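Local coordinates for conserved uncharacterized protein (predicted phosphoesterase COG0622) (Streptococcus pneumoniae, PDB 3CK2) that is of unknown function but probably hydrolyses phosphoester bonds, as a manganese-binding member of the calcineurin-like phosphoesterase superfamily, at residues A[56-70]-A[79-91]. Sequence-based numbering, arbitrary orientation.
Sequences VVKGNMDFYAGYPER and KIIQTHGHLFDIN
The His84 ring packs against Gly59 and shares a manganese ion with Asn60, a worked example of how a probable metallohydrolase backs its metal ligands with backbone. His84 CB rests 3.2 Å from Lys58 O. CG stands anti to the backbone N (chi1 -169°), which sets one face of the ring against Gly59, whose CA sits 3.5 Å from the ring centroid as a CH-pi contact. ND1 is hydrogen-bonded to Asn39 O, which with the metal at NE2 holds the ring's rotation. Asn60 OD1 binds the same ion, 3.4 Å from His84 NE2. Asp41 and His113 complete this site, and Asp41 also binds the second manganese, so bridging the two-metal centre of the calcineurin-like fold, built on loops following the strands. The type I turn from Gly59 to Asp62 carries the asparagine; Asp62 OD2 accepts from Gly59 N and Asp41 N, a second-shell tie. Asn60 CB covers a face of the His86 ring, 3.9 Å from its centroid. One water joins the two segments, donating hydrogen bonds to Lys58 O and Glu69 O and accepting one from His84 N. Glu69 O also takes the Thr83 hydroxyl, OG1 to O 3.0 Å. Farther along, Phe88 CZ lies over the Arg70 guanidinium, 3.6 Å from NH2, the planes 41° apart.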
ATOM      1  N   VAL A  56       3.873  -2.714  -8.140  1.00 21.09           N
ATOM      2  CA  VAL A  56       5.013  -2.717  -7.170  1.00 20.86           C
ATOM      3  C   VAL A  56       6.018  -1.596  -7.446  1.00 20.33           C
ATOM      4  O   VAL A  56       6.347  -1.278  -8.588  1.00 19.72           O
ATOM      5  CB  VAL A  56       5.715  -4.147  -7.097  1.00 20.60           C
ATOM      6  CG1 VAL A  56       6.191  -4.617  -8.472  1.00 18.46           C
ATOM      7  CG2 VAL A  56       6.844  -4.208  -6.032  1.00 19.98           C
ATOM      8  N   VAL A  57       6.477  -0.973  -6.374  1.00 21.33           N
ATOM      9  CA  VAL A  57       7.479   0.131  -6.467  1.00 20.88           C
ATOM     10  C   VAL A  57       8.792  -0.275  -5.756  1.00 21.73           C
ATOM     11  O   VAL A  57       8.850  -1.286  -5.035  1.00 22.14           O
ATOM     12  CB  VAL A  57       6.916   1.488  -5.938  1.00 20.27           C
ATOM     13  CG1 VAL A  57       5.875   2.005  -6.921  1.00 16.07           C
ATOM     14  CG2 VAL A  57       6.366   1.322  -4.500  1.00 18.17           C
ATOM     15  N   LYS A  58       9.845   0.500  -6.007  1.00 21.82           N
ATOM     16  CA  LYS A  58      11.146   0.205  -5.458  1.00 21.28           C
ATOM     17  C   LYS A  58      11.338   0.706  -4.020  1.00 20.75           C
ATOM     18  O   LYS A  58      11.137   1.884  -3.745  1.00 19.44           O
ATOM     19  CB  LYS A  58      12.234   0.828  -6.318  1.00 21.04           C
ATOM     20  CG  LYS A  58      13.675   0.352  -5.963  1.00 21.62           C
ATOM     21  CD  LYS A  58      14.705   1.409  -6.469  1.00 21.86           C
ATOM     22  CE  LYS A  58      16.179   1.004  -6.180  1.00 23.12           C
ATOM     23  NZ  LYS A  58      16.475   0.841  -4.757  1.00 23.01           N
ATOM     24  N   GLY A  59      11.801  -0.199  -3.151  1.00 19.88           N
ATOM     25  CA  GLY A  59      12.259   0.157  -1.823  1.00 19.80           C
ATOM     26  C   GLY A  59      13.764   0.371  -1.771  1.00 19.40           C
ATOM     27  O   GLY A  59      14.503  -0.023  -2.687  1.00 19.31           O
ATOM     28  N   ASN A  60      14.248   0.985  -0.697  1.00 19.17           N
ATOM     29  CA  ASN A  60      15.708   1.139  -0.556  1.00 18.76           C
ATOM     30  C   ASN A  60      16.490  -0.191  -0.428  1.00 18.07           C
ATOM     31  O   ASN A  60      17.688  -0.224  -0.714  1.00 18.90           O
ATOM     32  CB  ASN A  60      16.063   2.081   0.588  1.00 19.28           C
ATOM     33  CG  ASN A  60      15.583   1.591   1.945  1.00 19.26           C
ATOM     34  OD1 ASN A  60      14.401   1.323   2.112  1.00 22.27           O
ATOM     35  ND2 ASN A  60      16.493   1.537   2.935  1.00 15.35           N
HETATM   36  N   MSE A  61      15.807  -1.259  -0.009  1.00 17.43           N
HETATM   37  CA  MSE A  61      16.399  -2.590   0.167  1.00 17.62           C
HETATM   38  C   MSE A  61      16.116  -3.490  -1.043  1.00 16.99           C
HETATM   39  O   MSE A  61      16.336  -4.686  -0.980  1.00 17.68           O
HETATM   40  CB  MSE A  61      15.885  -3.282   1.466  1.00 17.31           C
HETATM   41  CG  MSE A  61      16.291  -2.598   2.758  1.00 18.15           C
HETATM   42 SE   MSE A  61      18.215  -2.284   2.898  0.70 19.25          SE
HETATM   43  CE  MSE A  61      18.386  -1.494   4.653  1.00 17.62           C
ATOM     44  N   ASP A  62      15.645  -2.890  -2.133  1.00 17.17           N
ATOM     45  CA  ASP A  62      15.510  -3.526  -3.430  1.00 17.17           C
ATOM     46  C   ASP A  62      16.678  -3.070  -4.290  1.00 16.53           C
ATOM     47  O   ASP A  62      16.783  -1.879  -4.609  1.00 18.05           O
ATOM     48  CB  ASP A  62      14.176  -3.128  -4.112  1.00 16.91           C
ATOM     49  CG  ASP A  62      12.965  -3.737  -3.433  1.00 16.96           C
ATOM     50  OD1 ASP A  62      13.085  -4.876  -2.974  1.00 15.51           O
ATOM     51  OD2 ASP A  62      11.890  -3.099  -3.387  1.00 15.57           O
ATOM     52  N   PHE A  63      17.567  -3.992  -4.639  1.00 15.80           N
ATOM     53  CA  PHE A  63      18.834  -3.619  -5.261  1.00 15.89           C
ATOM     54  C   PHE A  63      18.862  -3.854  -6.764  1.00 16.19           C
ATOM     55  O   PHE A  63      19.600  -3.185  -7.458  1.00 17.14           O
ATOM     56  CB  PHE A  63      20.005  -4.291  -4.554  1.00 16.00           C
ATOM     57  CG  PHE A  63      20.132  -3.882  -3.108  1.00 15.75           C
ATOM     58  CD1 PHE A  63      20.357  -2.558  -2.767  1.00 17.16           C
ATOM     59  CD2 PHE A  63      20.002  -4.797  -2.091  1.00 15.85           C
ATOM     60  CE1 PHE A  63      20.468  -2.170  -1.429  1.00 16.80           C
ATOM     61  CE2 PHE A  63      20.121  -4.398  -0.744  1.00 15.35           C
ATOM     62  CZ  PHE A  63      20.338  -3.100  -0.428  1.00 14.50           C
ATOM     63  N   TYR A  64      18.008  -4.761  -7.241  1.00 16.38           N
ATOM     64  CA  TYR A  64      17.844  -5.043  -8.641  1.00 16.52           C
ATOM     65  C   TYR A  64      17.203  -3.862  -9.357  1.00 16.31           C
ATOM     66  O   TYR A  64      16.214  -3.217  -8.851  1.00 16.94           O
ATOM     67  CB  TYR A  64      16.937  -6.261  -8.891  1.00 16.89           C
ATOM     68  CG  TYR A  64      17.183  -7.511  -8.088  1.00 16.63           C
ATOM     69  CD1 TYR A  64      18.181  -8.393  -8.428  1.00 16.96           C
ATOM     70  CD2 TYR A  64      16.335  -7.855  -7.042  1.00 17.39           C
ATOM     71  CE1 TYR A  64      18.384  -9.556  -7.723  1.00 17.16           C
ATOM     72  CE2 TYR A  64      16.524  -9.031  -6.324  1.00 17.36           C
ATOM     73  CZ  TYR A  64      17.551  -9.873  -6.671  1.00 18.10           C
ATOM     74  OH  TYR A  64      17.741 -11.044  -5.961  1.00 18.83           O
ATOM     75  N   ALA A  65      17.741  -3.616 -10.551  1.00 15.22           N
ATOM     76  CA  ALA A  65      17.164  -2.682 -11.514  1.00 14.76           C
ATOM     77  C   ALA A  65      15.787  -3.190 -11.960  1.00 14.53           C
ATOM     78  O   ALA A  65      15.547  -4.411 -12.069  1.00 14.94           O
ATOM     79  CB  ALA A  65      18.116  -2.513 -12.731  1.00 13.52           C
ATOM     80  N   GLY A  66      14.877  -2.252 -12.208  1.00 14.24           N
ATOM     81  CA  GLY A  66      13.613  -2.556 -12.855  1.00 14.32           C
ATOM     82  C   GLY A  66      12.348  -2.239 -12.087  1.00 14.72           C
ATOM     83  O   GLY A  66      11.254  -2.451 -12.607  1.00 14.48           O
ATOM     84  N   TYR A  67      12.468  -1.782 -10.844  1.00 14.99           N
ATOM     85  CA  TYR A  67      11.302  -1.322 -10.123  1.00 15.40           C
ATOM     86  C   TYR A  67      11.194   0.179 -10.319  1.00 15.77           C
ATOM     87  O   TYR A  67      12.210   0.882 -10.231  1.00 16.29           O
ATOM     88  CB  TYR A  67      11.378  -1.636  -8.623  1.00 14.92           C
ATOM     89  CG  TYR A  67      11.224  -3.087  -8.237  1.00 14.18           C
ATOM     90  CD1 TYR A  67      10.024  -3.756  -8.414  1.00 15.10           C
ATOM     91  CD2 TYR A  67      12.280  -3.772  -7.605  1.00 15.92           C
ATOM     92  CE1 TYR A  67       9.879  -5.103  -8.021  1.00 15.21           C
ATOM     93  CE2 TYR A  67      12.156  -5.092  -7.198  1.00 15.69           C
ATOM     94  CZ  TYR A  67      10.948  -5.763  -7.406  1.00 15.11           C
ATOM     95  OH  TYR A  67      10.836  -7.059  -6.985  1.00 11.86           O
ATOM     96  N   PRO A  68       9.961   0.692 -10.538  1.00 16.17           N
ATOM     97  CA  PRO A  68       9.825   2.149 -10.574  1.00 16.69           C
ATOM     98  C   PRO A  68       9.863   2.756  -9.161  1.00 16.36           C
ATOM     99  O   PRO A  68       9.401   2.147  -8.195  1.00 16.17           O
ATOM    100  CB  PRO A  68       8.444   2.355 -11.230  1.00 16.89           C
ATOM    101  CG  PRO A  68       7.662   1.188 -10.745  1.00 16.43           C
ATOM    102  CD  PRO A  68       8.663   0.022 -10.727  1.00 15.71           C
ATOM    103  N   GLU A  69      10.413   3.957  -9.059  1.00 16.73           N
ATOM    104  CA  GLU A  69      10.354   4.739  -7.825  1.00 17.65           C
ATOM    105  C   GLU A  69       8.949   5.187  -7.422  1.00 17.45           C
ATOM    106  O   GLU A  69       8.614   5.192  -6.248  1.00 17.98           O
ATOM    107  CB  GLU A  69      11.216   5.969  -7.947  1.00 17.49           C
ATOM    108  CG  GLU A  69      12.689   5.621  -7.875  1.00 19.46           C
ATOM    109  CD  GLU A  69      13.606   6.818  -8.107  1.00 18.30           C
ATOM    110  OE1 GLU A  69      13.133   7.983  -8.235  1.00 19.64           O
ATOM    111  OE2 GLU A  69      14.812   6.570  -8.140  1.00 18.31           O
ATOM    112  N   ARG A  70       8.159   5.581  -8.410  1.00 17.42           N
ATOM    113  CA  ARG A  70       6.784   6.010  -8.219  1.00 17.41           C
ATOM    114  C   ARG A  70       5.938   5.312  -9.235  1.00 17.01           C
ATOM    115  O   ARG A  70       6.384   5.002 -10.332  1.00 16.26           O
ATOM    116  CB  ARG A  70       6.632   7.516  -8.456  1.00 17.36           C
ATOM    117  CG  ARG A  70       7.629   8.412  -7.743  1.00 17.87           C
ATOM    118  CD  ARG A  70       7.493   9.862  -8.212  1.00 18.01           C
ATOM    119  NE  ARG A  70       8.482  10.709  -7.548  1.00 20.23           N
ATOM    120  CZ  ARG A  70       8.518  12.056  -7.587  1.00 23.00           C
ATOM    121  NH1 ARG A  70       7.609  12.775  -8.247  1.00 22.75           N
ATOM    122  NH2 ARG A  70       9.481  12.706  -6.938  1.00 22.04           N
ATOM    123  N   LYS A  79      -7.610   8.041  -8.549  1.00 23.33           N
ATOM    124  CA  LYS A  79      -6.171   8.148  -8.807  1.00 22.95           C
ATOM    125  C   LYS A  79      -5.353   7.805  -7.549  1.00 23.38           C
ATOM    126  O   LYS A  79      -5.398   8.517  -6.523  1.00 23.56           O
ATOM    127  CB  LYS A  79      -5.817   9.543  -9.278  1.00 22.68           C
ATOM    128  CG  LYS A  79      -4.337   9.745  -9.580  1.00 22.79           C
ATOM    129  CD  LYS A  79      -4.114  11.113 -10.239  1.00 22.24           C
ATOM    130  CE  LYS A  79      -2.681  11.309 -10.663  1.00 22.97           C
ATOM    131  NZ  LYS A  79      -2.517  12.541 -11.450  1.00 21.04           N
ATOM    132  N   ILE A  80      -4.601   6.713  -7.663  1.00 22.42           N
ATOM    133  CA  ILE A  80      -3.788   6.188  -6.621  1.00 22.29           C
ATOM    134  C   ILE A  80      -2.331   6.498  -7.040  1.00 22.72           C
ATOM    135  O   ILE A  80      -1.942   6.288  -8.195  1.00 21.29           O
ATOM    136  CB  ILE A  80      -4.039   4.647  -6.483  1.00 22.63           C
ATOM    137  CG1 ILE A  80      -5.537   4.405  -6.178  1.00 22.73           C
ATOM    138  CG2 ILE A  80      -3.099   4.015  -5.442  1.00 21.45           C
ATOM    139  CD1 ILE A  80      -6.040   2.952  -6.265  1.00 21.08           C
ATOM    140  N   ILE A  81      -1.557   7.048  -6.103  1.00 23.05           N
ATOM    141  CA  ILE A  81      -0.125   7.219  -6.273  1.00 22.64           C
ATOM    142  C   ILE A  81       0.538   6.354  -5.198  1.00 23.24           C
ATOM    143  O   ILE A  81      -0.056   6.049  -4.180  1.00 22.74           O
ATOM    144  CB  ILE A  81       0.330   8.722  -6.287  1.00 23.30           C
ATOM    145  CG1 ILE A  81       0.277   9.380  -4.900  1.00 22.95           C
ATOM    146  CG2 ILE A  81      -0.529   9.544  -7.290  1.00 21.01           C
ATOM    147  CD1 ILE A  81       0.815  10.840  -4.901  1.00 21.60           C
ATOM    148  N   GLN A  82       1.765   5.952  -5.475  1.00 23.69           N
ATOM    149  CA  GLN A  82       2.430   4.891  -4.769  1.00 24.04           C
ATOM    150  C   GLN A  82       3.932   5.104  -4.822  1.00 23.93           C
ATOM    151  O   GLN A  82       4.513   5.308  -5.895  1.00 24.02           O
ATOM    152  CB  GLN A  82       2.090   3.586  -5.467  1.00 24.31           C
ATOM    153  CG  GLN A  82       2.534   2.358  -4.785  1.00 24.71           C
ATOM    154  CD  GLN A  82       2.332   1.119  -5.615  1.00 24.35           C
ATOM    155  OE1 GLN A  82       1.975   1.188  -6.810  1.00 25.99           O
ATOM    156  NE2 GLN A  82       2.589  -0.032  -5.003  1.00 21.33           N
ATOM    157  N   THR A  83       4.562   5.026  -3.665  1.00 23.65           N
ATOM    158  CA  THR A  83       6.016   5.151  -3.563  1.00 23.68           C
ATOM    159  C   THR A  83       6.443   4.424  -2.311  1.00 23.24           C
ATOM    160  O   THR A  83       5.610   4.160  -1.447  1.00 23.50           O
ATOM    161  CB  THR A  83       6.464   6.663  -3.572  1.00 23.31           C
ATOM    162  OG1 THR A  83       7.853   6.752  -3.858  1.00 24.28           O
ATOM    163  CG2 THR A  83       6.183   7.372  -2.257  1.00 24.10           C
ATOM    164  N   HIS A  84       7.721   4.064  -2.200  1.00 23.71           N
ATOM    165  CA  HIS A  84       8.203   3.471  -0.943  1.00 23.08           C
ATOM    166  C   HIS A  84       8.214   4.484   0.190  1.00 22.35           C
ATOM    167  O   HIS A  84       7.615   4.260   1.223  1.00 22.95           O
ATOM    168  CB  HIS A  84       9.562   2.820  -1.117  1.00 23.19           C
ATOM    169  CG  HIS A  84       9.995   1.981   0.048  1.00 23.35           C
ATOM    170  ND1 HIS A  84       9.327   0.833   0.424  1.00 24.33           N
ATOM    171  CD2 HIS A  84      11.056   2.095   0.892  1.00 23.66           C
ATOM    172  CE1 HIS A  84       9.965   0.270   1.443  1.00 24.10           C
ATOM    173  NE2 HIS A  84      11.013   1.014   1.749  1.00 25.18           N
ATOM    174  N   GLY A  85       8.878   5.606  -0.010  1.00 23.17           N
ATOM    175  CA  GLY A  85       8.860   6.726   0.968  1.00 23.23           C
ATOM    176  C   GLY A  85      10.228   7.299   1.283  1.00 23.14           C
ATOM    177  O   GLY A  85      10.335   8.447   1.636  1.00 23.19           O
ATOM    178  N   HIS A  86      11.268   6.494   1.107  1.00 23.21           N
ATOM    179  CA  HIS A  86      12.639   6.893   1.398  1.00 23.84           C
ATOM    180  C   HIS A  86      13.137   8.067   0.567  1.00 24.75           C
ATOM    181  O   HIS A  86      13.969   8.877   1.042  1.00 25.96           O
ATOM    182  CB  HIS A  86      13.600   5.682   1.254  1.00 23.87           C
ATOM    183  CG  HIS A  86      13.704   5.125  -0.132  1.00 22.51           C
ATOM    184  ND1 HIS A  86      12.640   4.534  -0.769  1.00 24.35           N
ATOM    185  CD2 HIS A  86      14.763   4.989  -0.970  1.00 23.98           C
ATOM    186  CE1 HIS A  86      13.023   4.107  -1.962  1.00 22.78           C
ATOM    187  NE2 HIS A  86      14.311   4.353  -2.103  1.00 22.46           N
ATOM    188  N   LEU A  87      12.630   8.167  -0.659  1.00 24.97           N
ATOM    189  CA  LEU A  87      13.025   9.226  -1.541  1.00 25.64           C
ATOM    190  C   LEU A  87      12.294  10.510  -1.198  1.00 26.04           C
ATOM    191  O   LEU A  87      12.626  11.536  -1.777  1.00 26.79           O
ATOM    192  CB  LEU A  87      12.793   8.861  -3.028  1.00 25.61           C
ATOM    193  CG  LEU A  87      13.528   7.615  -3.528  1.00 24.89           C
ATOM    194  CD1 LEU A  87      13.013   7.200  -4.907  1.00 22.63           C
ATOM    195  CD2 LEU A  87      15.051   7.841  -3.516  1.00 20.75           C
ATOM    196  N   PHE A  88      11.318  10.452  -0.273  1.00 26.04           N
ATOM    197  CA  PHE A  88      10.592  11.643   0.210  1.00 25.99           C
ATOM    198  C   PHE A  88      10.992  12.013   1.658  1.00 25.77           C
ATOM    199  O   PHE A  88      10.438  12.918   2.254  1.00 24.52           O
ATOM    200  CB  PHE A  88       9.064  11.437   0.082  1.00 26.08           C
ATOM    201  CG  PHE A  88       8.587  11.428  -1.348  1.00 26.09           C
ATOM    202  CD1 PHE A  88       8.162  12.596  -1.959  1.00 26.67           C
ATOM    203  CD2 PHE A  88       8.643  10.263  -2.115  1.00 27.66           C
ATOM    204  CE1 PHE A  88       7.750  12.599  -3.294  1.00 25.94           C
ATOM    205  CE2 PHE A  88       8.247  10.274  -3.440  1.00 26.92           C
ATOM    206  CZ  PHE A  88       7.797  11.448  -4.027  1.00 25.86           C
ATOM    207  N   ASP A  89      11.971  11.294   2.202  1.00 26.12           N
ATOM    208  CA  ASP A  89      12.465  11.539   3.552  1.00 26.40           C
ATOM    209  C   ASP A  89      11.325  11.534   4.556  1.00 25.86           C
ATOM    210  O   ASP A  89      11.236  12.421   5.410  1.00 24.82           O
ATOM    211  CB  ASP A  89      13.228  12.871   3.637  1.00 26.89           C
ATOM    212  CG  ASP A  89      14.435  12.934   2.703  1.00 28.23           C
ATOM    213  OD1 ASP A  89      15.216  11.968   2.665  1.00 30.89           O
ATOM    214  OD2 ASP A  89      14.607  13.971   2.017  1.00 32.56           O
ATOM    215  N   ILE A  90      10.468  10.526   4.451  1.00 26.16           N
ATOM    216  CA  ILE A  90       9.279  10.451   5.312  1.00 26.83           C
ATOM    217  C   ILE A  90       9.606  10.212   6.798  1.00 27.23           C
ATOM    218  O   ILE A  90       8.777  10.488   7.642  1.00 27.41           O
ATOM    219  CB  ILE A  90       8.173   9.474   4.796  1.00 26.49           C
ATOM    220  CG1 ILE A  90       8.654   8.015   4.720  1.00 26.38           C
ATOM    221  CG2 ILE A  90       7.671   9.948   3.468  1.00 27.03           C
ATOM    222  CD1 ILE A  90       7.543   7.067   4.349  1.00 25.42           C
ATOM    223  N   ASN A  91      10.826   9.757   7.109  1.00 27.78           N
ATOM    224  CA  ASN A  91      11.272   9.655   8.513  1.00 27.38           C
ATOM    225  C   ASN A  91      11.541  11.047   9.100  1.00 27.22           C
ATOM    226  O   ASN A  91      11.547  11.244  10.300  1.00 25.67           O
ATOM    227  CB  ASN A  91      12.523   8.769   8.623  1.00 27.72           C
ATOM    228  CG  ASN A  91      12.182   7.283   8.758  1.00 27.48           C
ATOM    229  OD1 ASN A  91      11.625   6.868   9.776  1.00 26.08           O
ATOM    230  ND2 ASN A  91      12.514   6.480   7.737  1.00 25.83           N
TER
HETATM  231  O   HOH W   1       9.928   4.146  -4.121  1.00 26.87           O
HETATM  232  O   HOH W   2      16.063   3.607  -4.174  1.00 27.32           O
HETATM  233  O   HOH W   3      11.568  12.137  -5.024  1.00 48.76           O